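Side-chain contacts in ABC transporter, substrate binding protein (Aeropyrum pernix, PDB 3EAF), which probably captures a solute outside the cell and delivers it to an ABC importer in the membrane, and also binds a magnesium ion: residues S104-S108 with A109-V113; L171-V174 with G175-D178; Q264-E267 with G268-T271; N279-S282 with E283-N287. One frame throughout, in Å; residues are numbered along the deposited sequence.

Interaction 1 (S104-S108 with A109-V113); sequences SASYS and AKLLV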
# COMPACT_ATOMS: atom_id res chain seq x y z
N SER A 104 -5.61 -3.28 -5.72
CA SER A 104 -4.41 -3.95 -5.22
C SER A 104 -3.78 -3.29 -4.02
O SER A 104 -3.87 -2.08 -3.83
CB SER A 104 -3.38 -4.07 -6.35
OG SER A 104 -3.07 -2.80 -6.90
N ALA A 105 -3.15 -4.12 -3.20
CA ALA A 105 -2.22 -3.67 -2.19
C ALA A 105 -0.98 -3.03 -2.83
O ALA A 105 -0.39 -2.13 -2.25
CB ALA A 105 -1.81 -4.81 -1.31
N SER A 106 -0.60 -3.49 -4.02
CA SER A 106 0.45 -2.82 -4.78
C SER A 106 -0.01 -1.42 -5.16
O SER A 106 -1.10 -1.25 -5.72
CB SER A 106 0.80 -3.57 -6.05
OG SER A 106 1.65 -2.78 -6.86
N TYR A 107 0.81 -0.42 -4.84
CA TYR A 107 0.53 0.95 -5.26
C TYR A 107 1.51 1.41 -6.37
O TYR A 107 1.88 2.58 -6.43
CB TYR A 107 0.55 1.91 -4.07
CG TYR A 107 -0.23 1.43 -2.85
CD1 TYR A 107 -1.56 1.01 -2.96
CD2 TYR A 107 0.36 1.41 -1.59
CE1 TYR A 107 -2.28 0.57 -1.84
CE2 TYR A 107 -0.33 0.98 -0.47
CZ TYR A 107 -1.64 0.56 -0.60
OH TYR A 107 -2.31 0.13 0.52
N SER A 108 1.90 0.48 -7.25
CA SER A 108 2.81 0.80 -8.36
C SER A 108 2.28 1.87 -9.32
O SER A 108 1.14 1.78 -9.79
CB SER A 108 3.13 -0.46 -9.18
OG SER A 108 3.84 -0.12 -10.37
N ALA A 109 3.14 2.83 -9.64
CA ALA A 109 2.80 3.89 -10.59
C ALA A 109 2.52 3.36 -11.99
O ALA A 109 1.77 3.97 -12.76
CB ALA A 109 3.91 4.96 -10.62
N LYS A 110 3.13 2.22 -12.32
CA LYS A 110 2.91 1.56 -13.61
C LYS A 110 1.45 1.13 -13.86
O LYS A 110 1.03 0.97 -15.01
CB LYS A 110 3.88 0.38 -13.78
CG LYS A 110 5.35 0.81 -13.77
CD LYS A 110 6.31 -0.31 -14.13
CE LYS A 110 7.73 0.24 -14.32
NZ LYS A 110 8.72 -0.87 -14.53
N LEU A 111 0.65 1.02 -12.79
CA LEU A 111 -0.75 0.63 -12.89
C LEU A 111 -1.63 1.80 -13.30
O LEU A 111 -2.77 1.52 -13.75
CB LEU A 111 -1.23 0.05 -11.55
CG LEU A 111 -0.58 -1.26 -11.10
CD1 LEU A 111 -1.04 -1.64 -9.70
CD2 LEU A 111 -0.87 -2.38 -12.09
N LEU A 112 -1.20 2.99 -13.08
CA LEU A 112 -2.02 4.19 -13.25
C LEU A 112 -2.65 4.34 -14.64
O LEU A 112 -3.74 4.89 -14.76
CB LEU A 112 -1.22 5.46 -12.89
CG LEU A 112 -0.73 5.57 -11.44
CD1 LEU A 112 0.28 6.69 -11.29
CD2 LEU A 112 -1.89 5.76 -10.47
N VAL A 113 -1.97 3.83 -15.67
CA VAL A 113 -2.44 3.93 -17.05
C VAL A 113 -3.20 2.67 -17.51
O VAL A 113 -3.64 2.59 -18.67
CB VAL A 113 -1.28 4.24 -18.04
CG1 VAL A 113 -0.74 5.63 -17.80
CG2 VAL A 113 -0.17 3.18 -17.94
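Ser108 holds the opening of the 3-10 turn that begins at Ala109 through both its hydroxyl and its carbonyl. Its OG accepts the backbone N-H of Lys110, with OG and N 3.1 Å apart and the bond bent to 138° at the hydrogen. The carbonyl O of Ser108 takes Leu111 N at 3.1 Å, a straighter bond whose donor stands well above the carbonyl plane. The hydroxyl faces forward along the chain because OG lies anti to the backbone N (chi1 171°), and it is gripped a second time by Glu89. With an alanine here, the Lys110 N-H would probably lose its acceptor and Glu89 its hydroxyl partner.

Leu111 folds back from the turn: its CD1 methyl lies 3.6 Å from Ser104 OG, with Ser106 O also close by. Behind this contact, Ser104 OG donates in the carbonyl plane, on a lone pair, to Ser106 O at 2.8 Å. Ser106 OG, also bonded to Thr85, accepts from Ser108 N at 3.3 Å, an ST turn that helps to place Ser108. A glycerol, probably from the crystallisation liquor, lies beside Ser106 and may mark a pocket.

This buried loop leaves strand 101-104 and leads to strand 117-118; helix 85-98 covers it through Thr88 against Leu111, and helix 377-382 packs on Ala109 and Leu112.

Interaction 2 (L171-V174 with G175-D178); sequences LQVV and GDYD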
# COMPACT_ATOMS: atom_id res chain seq x y z
N LEU A 171 18.40 16.59 -2.44
CA LEU A 171 18.97 15.34 -1.97
C LEU A 171 19.95 14.75 -2.98
O LEU A 171 19.62 14.60 -4.16
CB LEU A 171 17.86 14.33 -1.62
CG LEU A 171 16.86 14.71 -0.52
CD1 LEU A 171 15.72 13.70 -0.44
CD2 LEU A 171 17.54 14.85 0.83
N GLN A 172 21.15 14.45 -2.51
CA GLN A 172 22.18 13.80 -3.33
C GLN A 172 22.15 12.31 -3.07
O GLN A 172 22.46 11.87 -1.95
CB GLN A 172 23.57 14.41 -3.05
CG GLN A 172 24.78 13.48 -3.31
CD GLN A 172 25.17 13.32 -4.79
OE1 GLN A 172 24.66 14.00 -5.68
NE2 GLN A 172 26.10 12.39 -5.04
N VAL A 173 21.77 11.54 -4.08
CA VAL A 173 21.78 10.07 -3.98
C VAL A 173 23.23 9.59 -4.03
O VAL A 173 23.92 9.79 -5.04
CB VAL A 173 20.94 9.41 -5.10
CG1 VAL A 173 21.13 7.89 -5.12
CG2 VAL A 173 19.46 9.77 -4.96
N VAL A 174 23.67 8.95 -2.95
CA VAL A 174 25.08 8.53 -2.81
C VAL A 174 25.34 7.08 -3.22
O VAL A 174 26.50 6.68 -3.38
CB VAL A 174 25.64 8.76 -1.37
CG1 VAL A 174 25.73 10.24 -1.05
CG2 VAL A 174 24.81 8.01 -0.31
N GLY A 175 24.28 6.30 -3.40
CA GLY A 175 24.42 4.91 -3.80
C GLY A 175 23.13 4.12 -3.66
O GLY A 175 22.19 4.57 -3.01
N ASP A 176 23.12 2.96 -4.32
CA ASP A 176 22.08 1.94 -4.18
C ASP A 176 22.68 0.76 -3.44
O ASP A 176 23.82 0.39 -3.70
CB ASP A 176 21.61 1.44 -5.56
CG ASP A 176 20.81 2.47 -6.32
OD1 ASP A 176 20.83 3.66 -5.96
OD2 ASP A 176 20.16 2.08 -7.32
N TYR A 177 21.91 0.16 -2.54
CA TYR A 177 22.39 -0.95 -1.71
C TYR A 177 21.38 -2.09 -1.75
O TYR A 177 20.19 -1.88 -1.51
CB TYR A 177 22.69 -0.46 -0.28
CG TYR A 177 23.69 0.68 -0.28
CD1 TYR A 177 25.05 0.43 -0.14
CD2 TYR A 177 23.27 1.99 -0.49
CE1 TYR A 177 25.97 1.47 -0.18
CE2 TYR A 177 24.19 3.03 -0.53
CZ TYR A 177 25.54 2.77 -0.38
OH TYR A 177 26.44 3.81 -0.42
N ASP A 178 21.87 -3.28 -2.07
CA ASP A 178 21.03 -4.43 -2.37
C ASP A 178 20.61 -5.18 -1.10
O ASP A 178 21.27 -6.14 -0.68
CB ASP A 178 21.76 -5.37 -3.36
CG ASP A 178 20.81 -6.30 -4.11
OD1 ASP A 178 19.67 -6.52 -3.65
OD2 ASP A 178 21.22 -6.82 -5.17
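Val173 and Val174 reach Gly175 through differently turned isopropyl groups. In Val173, chi1 of 171° swings CG1 beside its own carbonyl carbon, and this methyl comes 3.9 Å from Gly175 N. In Val174, chi1 of -67° sends CG1 away from the carbonyl and leaves CG2 between the backbone N and the carbonyl carbon, 3.6 Å from Gly175 N. The two methyls flank this peptide nitrogen from different directions, the second distance being largely set by Val174 being its neighbour in the chain.

The backbone departs from a regular strand at this point: Val174 takes a nearly helical psi, and Gly175 is almost fully extended. A CB on Gly175 would fall about 2.7 Å from Val174 O, so a larger residue would probably be crowded in this conformation. The pairing with strand 142-148 fits a beta bulge: Val174 bonds to Leu144, the very next residue, Gly175, to Leu146, and Tyr177 again to Leu146, so one extra residue is taken up. The chain bends with it, the short segments on its two sides running at 49° to each other.

Residues three apart approach only loosely across the bend. Val173 CG1 lies 4.3 Å from Asp176 OD1, while OD2 of that carboxylate is held by Tyr148 and by a salt bridge to Lys163. Tyr177 OH comes 4.1 Å from Val174 O, while its side chain packs on Ile191 and Met195 of helix 185-196. Strand 171-178 is the outermost of its sheet on this side, partnered within the chain by strand 142-148.

Interaction 3 (Q264-E267 with G268-T271); sequences QDVE and GIQT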
# COMPACT_ATOMS: atom_id res chain seq x y z
N GLN A 264 -8.96 7.38 16.80
CA GLN A 264 -10.07 7.21 17.76
C GLN A 264 -11.35 7.92 17.32
O GLN A 264 -12.45 7.44 17.60
CB GLN A 264 -9.68 7.74 19.14
CG GLN A 264 -9.06 6.71 20.04
CD GLN A 264 -8.30 7.30 21.22
OE1 GLN A 264 -7.41 8.14 21.04
NE2 GLN A 264 -8.63 6.84 22.42
N ASP A 265 -11.20 9.06 16.65
CA ASP A 265 -12.32 9.90 16.25
C ASP A 265 -12.54 9.89 14.73
O ASP A 265 -13.25 10.74 14.19
CB ASP A 265 -12.13 11.31 16.79
CG ASP A 265 -12.18 11.36 18.31
OD1 ASP A 265 -13.28 11.15 18.87
OD2 ASP A 265 -11.14 11.61 18.94
N VAL A 266 -11.94 8.91 14.06
CA VAL A 266 -12.11 8.77 12.62
C VAL A 266 -13.20 7.74 12.33
O VAL A 266 -13.14 6.61 12.81
CB VAL A 266 -10.77 8.40 11.90
CG1 VAL A 266 -10.99 8.14 10.43
CG2 VAL A 266 -9.74 9.53 12.09
N GLU A 267 -14.19 8.17 11.55
CA GLU A 267 -15.38 7.37 11.23
C GLU A 267 -15.00 5.98 10.69
O GLU A 267 -15.48 4.96 11.19
CB GLU A 267 -16.29 8.13 10.27
CG GLU A 267 -17.74 7.65 10.19
CD GLU A 267 -17.92 6.44 9.29
OE1 GLU A 267 -17.03 6.19 8.44
OE2 GLU A 267 -18.95 5.72 9.42
N GLY A 268 -14.11 5.96 9.69
CA GLY A 268 -13.68 4.72 9.04
C GLY A 268 -12.94 3.77 9.96
O GLY A 268 -13.09 2.56 9.84
N ILE A 269 -12.14 4.32 10.87
CA ILE A 269 -11.49 3.54 11.93
C ILE A 269 -12.54 2.94 12.89
O ILE A 269 -12.43 1.78 13.29
CB ILE A 269 -10.44 4.40 12.72
CG1 ILE A 269 -9.27 4.82 11.82
CG2 ILE A 269 -9.92 3.64 13.94
CD1 ILE A 269 -8.50 3.66 11.17
N GLN A 270 -13.55 3.73 13.24
CA GLN A 270 -14.65 3.22 14.08
C GLN A 270 -15.51 2.18 13.35
O GLN A 270 -16.07 1.28 13.99
CB GLN A 270 -15.51 4.37 14.63
CG GLN A 270 -14.80 5.20 15.70
CD GLN A 270 -14.23 4.35 16.84
OE1 GLN A 270 -14.87 3.42 17.33
NE2 GLN A 270 -13.03 4.66 17.25
N THR A 271 -15.61 2.30 12.03
CA THR A 271 -16.28 1.32 11.19
C THR A 271 -15.56 -0.04 11.25
O THR A 271 -16.20 -1.09 11.38
CB THR A 271 -16.39 1.83 9.73
OG1 THR A 271 -17.25 2.98 9.68
CG2 THR A 271 -16.93 0.76 8.79
O HOH W 1 -19.24 3.54 7.91
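Two flat groups flank the start of helix 267-278, the carboxamide of Gln270, which reaches back to Gln264, and the carboxylate of Glu267, which meets Thr271. Gln264 O lies clearly off the plane of the amide, so the bond it receives from Gln270 NE2 is weak, 2.9 Å long but bent to 125° at the hydrogen. Thr271 OG1 stands over one face of the Glu267 carboxylate, well out of its plane and 3.2 Å from OE2, with poor geometry for a direct bond. A water joins the two instead, donating to Glu267 OE2 at 2.7 Å and bonding to Thr271 OG1.

Bends in both chains make this possible. Gln270 turns at chi2 (-53°), which brings its amide back to Gln264, with CG passing Val266 O; Glu267 likewise bends at chi2. An alanine in place of Gln270 would probably leave Gln264 O without this side-chain donor and lose the contact of CG with Val266 O. On the inner side, Val266 CB meets Ile269 CG1 at 3.9 Å, the two side chains crossing obliquely, while Ile269 and Thr271 continue onto Val291 and Phe294 of helix 288-304.

Val266 O receives Gln270 N at 2.9 Å nearly along the C=O axis, and Glu267 O receives Thr271 N at 2.8 Å. These are the first i to i+4 bonds of the helix, with Val266 at the N-cap position. A glutamate in the first turn is consistent with a favourable interaction with the helix dipole, a common feature of helix N-termini.

Interaction 4 (N279-S282 with E283-N287); sequences NGVS and EDQIN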
# COMPACT_ATOMS: atom_id res chain seq x y z
N ASN A 279 -17.48 -9.64 14.43
CA ASN A 279 -16.85 -10.86 13.95
C ASN A 279 -15.87 -11.50 14.94
O ASN A 279 -15.05 -12.34 14.57
CB ASN A 279 -16.23 -10.62 12.57
CG ASN A 279 -17.28 -10.37 11.50
OD1 ASN A 279 -17.87 -11.30 10.96
ND2 ASN A 279 -17.52 -9.10 11.19
N GLY A 280 -15.97 -11.12 16.21
CA GLY A 280 -15.20 -11.74 17.28
C GLY A 280 -13.69 -11.56 17.15
O GLY A 280 -12.93 -12.45 17.54
N VAL A 281 -13.28 -10.41 16.61
CA VAL A 281 -11.86 -10.05 16.50
C VAL A 281 -11.51 -9.04 17.59
O VAL A 281 -12.15 -7.99 17.71
CB VAL A 281 -11.53 -9.47 15.09
CG1 VAL A 281 -10.12 -8.89 15.05
CG2 VAL A 281 -11.69 -10.54 14.01
N SER A 282 -10.49 -9.37 18.38
CA SER A 282 -10.03 -8.51 19.46
C SER A 282 -9.56 -7.14 18.95
O SER A 282 -8.91 -7.05 17.90
CB SER A 282 -8.91 -9.22 20.23
OG SER A 282 -8.21 -8.32 21.06
N GLU A 283 -9.89 -6.09 19.69
CA GLU A 283 -9.55 -4.70 19.34
C GLU A 283 -8.05 -4.51 19.07
O GLU A 283 -7.68 -3.79 18.13
CB GLU A 283 -10.05 -3.73 20.42
CG GLU A 283 -9.56 -2.28 20.28
CD GLU A 283 -10.12 -1.32 21.34
OE1 GLU A 283 -10.67 -1.79 22.37
OE2 GLU A 283 -10.01 -0.09 21.13
N ASP A 284 -7.21 -5.16 19.87
CA ASP A 284 -5.76 -5.04 19.72
C ASP A 284 -5.17 -5.71 18.46
O ASP A 284 -3.97 -5.61 18.19
CB ASP A 284 -5.03 -5.51 20.99
CG ASP A 284 -5.12 -7.02 21.22
OD1 ASP A 284 -5.73 -7.76 20.42
OD2 ASP A 284 -4.55 -7.48 22.24
N GLN A 285 -6.03 -6.38 17.69
CA GLN A 285 -5.62 -6.97 16.42
C GLN A 285 -5.85 -6.02 15.25
O GLN A 285 -5.51 -6.33 14.11
CB GLN A 285 -6.34 -8.30 16.18
CG GLN A 285 -5.98 -9.38 17.19
CD GLN A 285 -6.43 -10.77 16.77
OE1 GLN A 285 -7.25 -10.93 15.86
NE2 GLN A 285 -5.89 -11.79 17.44
N ILE A 286 -6.45 -4.86 15.54
CA ILE A 286 -6.75 -3.88 14.50
C ILE A 286 -5.56 -2.92 14.38
O ILE A 286 -5.24 -2.19 15.31
CB ILE A 286 -8.07 -3.12 14.79
CG1 ILE A 286 -9.23 -4.12 14.96
CG2 ILE A 286 -8.37 -2.07 13.72
CD1 ILE A 286 -9.52 -4.99 13.73
N ASN A 287 -4.91 -2.96 13.22
CA ASN A 287 -3.70 -2.18 12.97
C ASN A 287 -3.73 -1.61 11.56
O ASN A 287 -4.68 -1.83 10.82
CB ASN A 287 -2.46 -3.05 13.21
CG ASN A 287 -2.48 -4.35 12.40
OD1 ASN A 287 -2.74 -4.35 11.20
ND2 ASN A 287 -2.20 -5.46 13.07
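Ser282 ties a single 3-10 turn to the surface loop that joins helix 267-278 to helix 288-304, bonding to Asp284 by its hydroxyl and to Gln285 by its carbonyl. All three of these residues are exposed to solvent. The hydroxyl donates to Asp284 OD1, with OG and OD1 2.6 Å apart. The aspartate has its CG between the backbone N and the carbonyl carbon (chi1 70°), which places the carboxylate back beside Ser282, and the hydroxyl meets OD1 from above the carboxylate plane. Gln285 N donates to Ser282 O at 3.0 Å, fairly straight at 157°, although the nitrogen stands above the carbonyl plane.

That i to i+3 bond, followed by Ile286 N to Glu283 O at 3.1 Å, defines the 3-10 segment 283-285. The turn lies between two helix ends: Asn279 is the first residue to leave helix 267-278, Gly280 follows with positive phi, and at the far end Asn287 is the N-cap of the next helix, its OD1 taking the backbone N of Val290.

Val281 covers the inner side. Its CG1, carried beside the carbonyl carbon, lies 3.6 Å from Gln285 OE1, the two side chains crossing at about a right angle. The same methyl touches Ile286 CD1 at 4.2 Å, a small apolar contact. From there Ile286 is buried against Ile272, Phe273 and Ala276 of helix 267-278, and both it and Val281 pack on Leu30 of helix 18-38.

Overall arrangement
The four contacts follow one another along the chain without touching. Interaction 1 lies deepest, about 9 Å from the centre of the chain, in the loop after strand 101-104 of the six-stranded sheet. Interaction 2 lies on an outermost strand of the seven-stranded sheet, its centre about 24 Å from that of interaction 1. Interactions 3 and 4, at the start of helix 267-278 and just after its end, are about 14 Å apart between centres; their centres lie about 39 and 40 Å from that of interaction 2, across the chain's centre. Two sheets are consistent with the two-lobed periplasmic binding protein fold, whose lobes usually close around a solute.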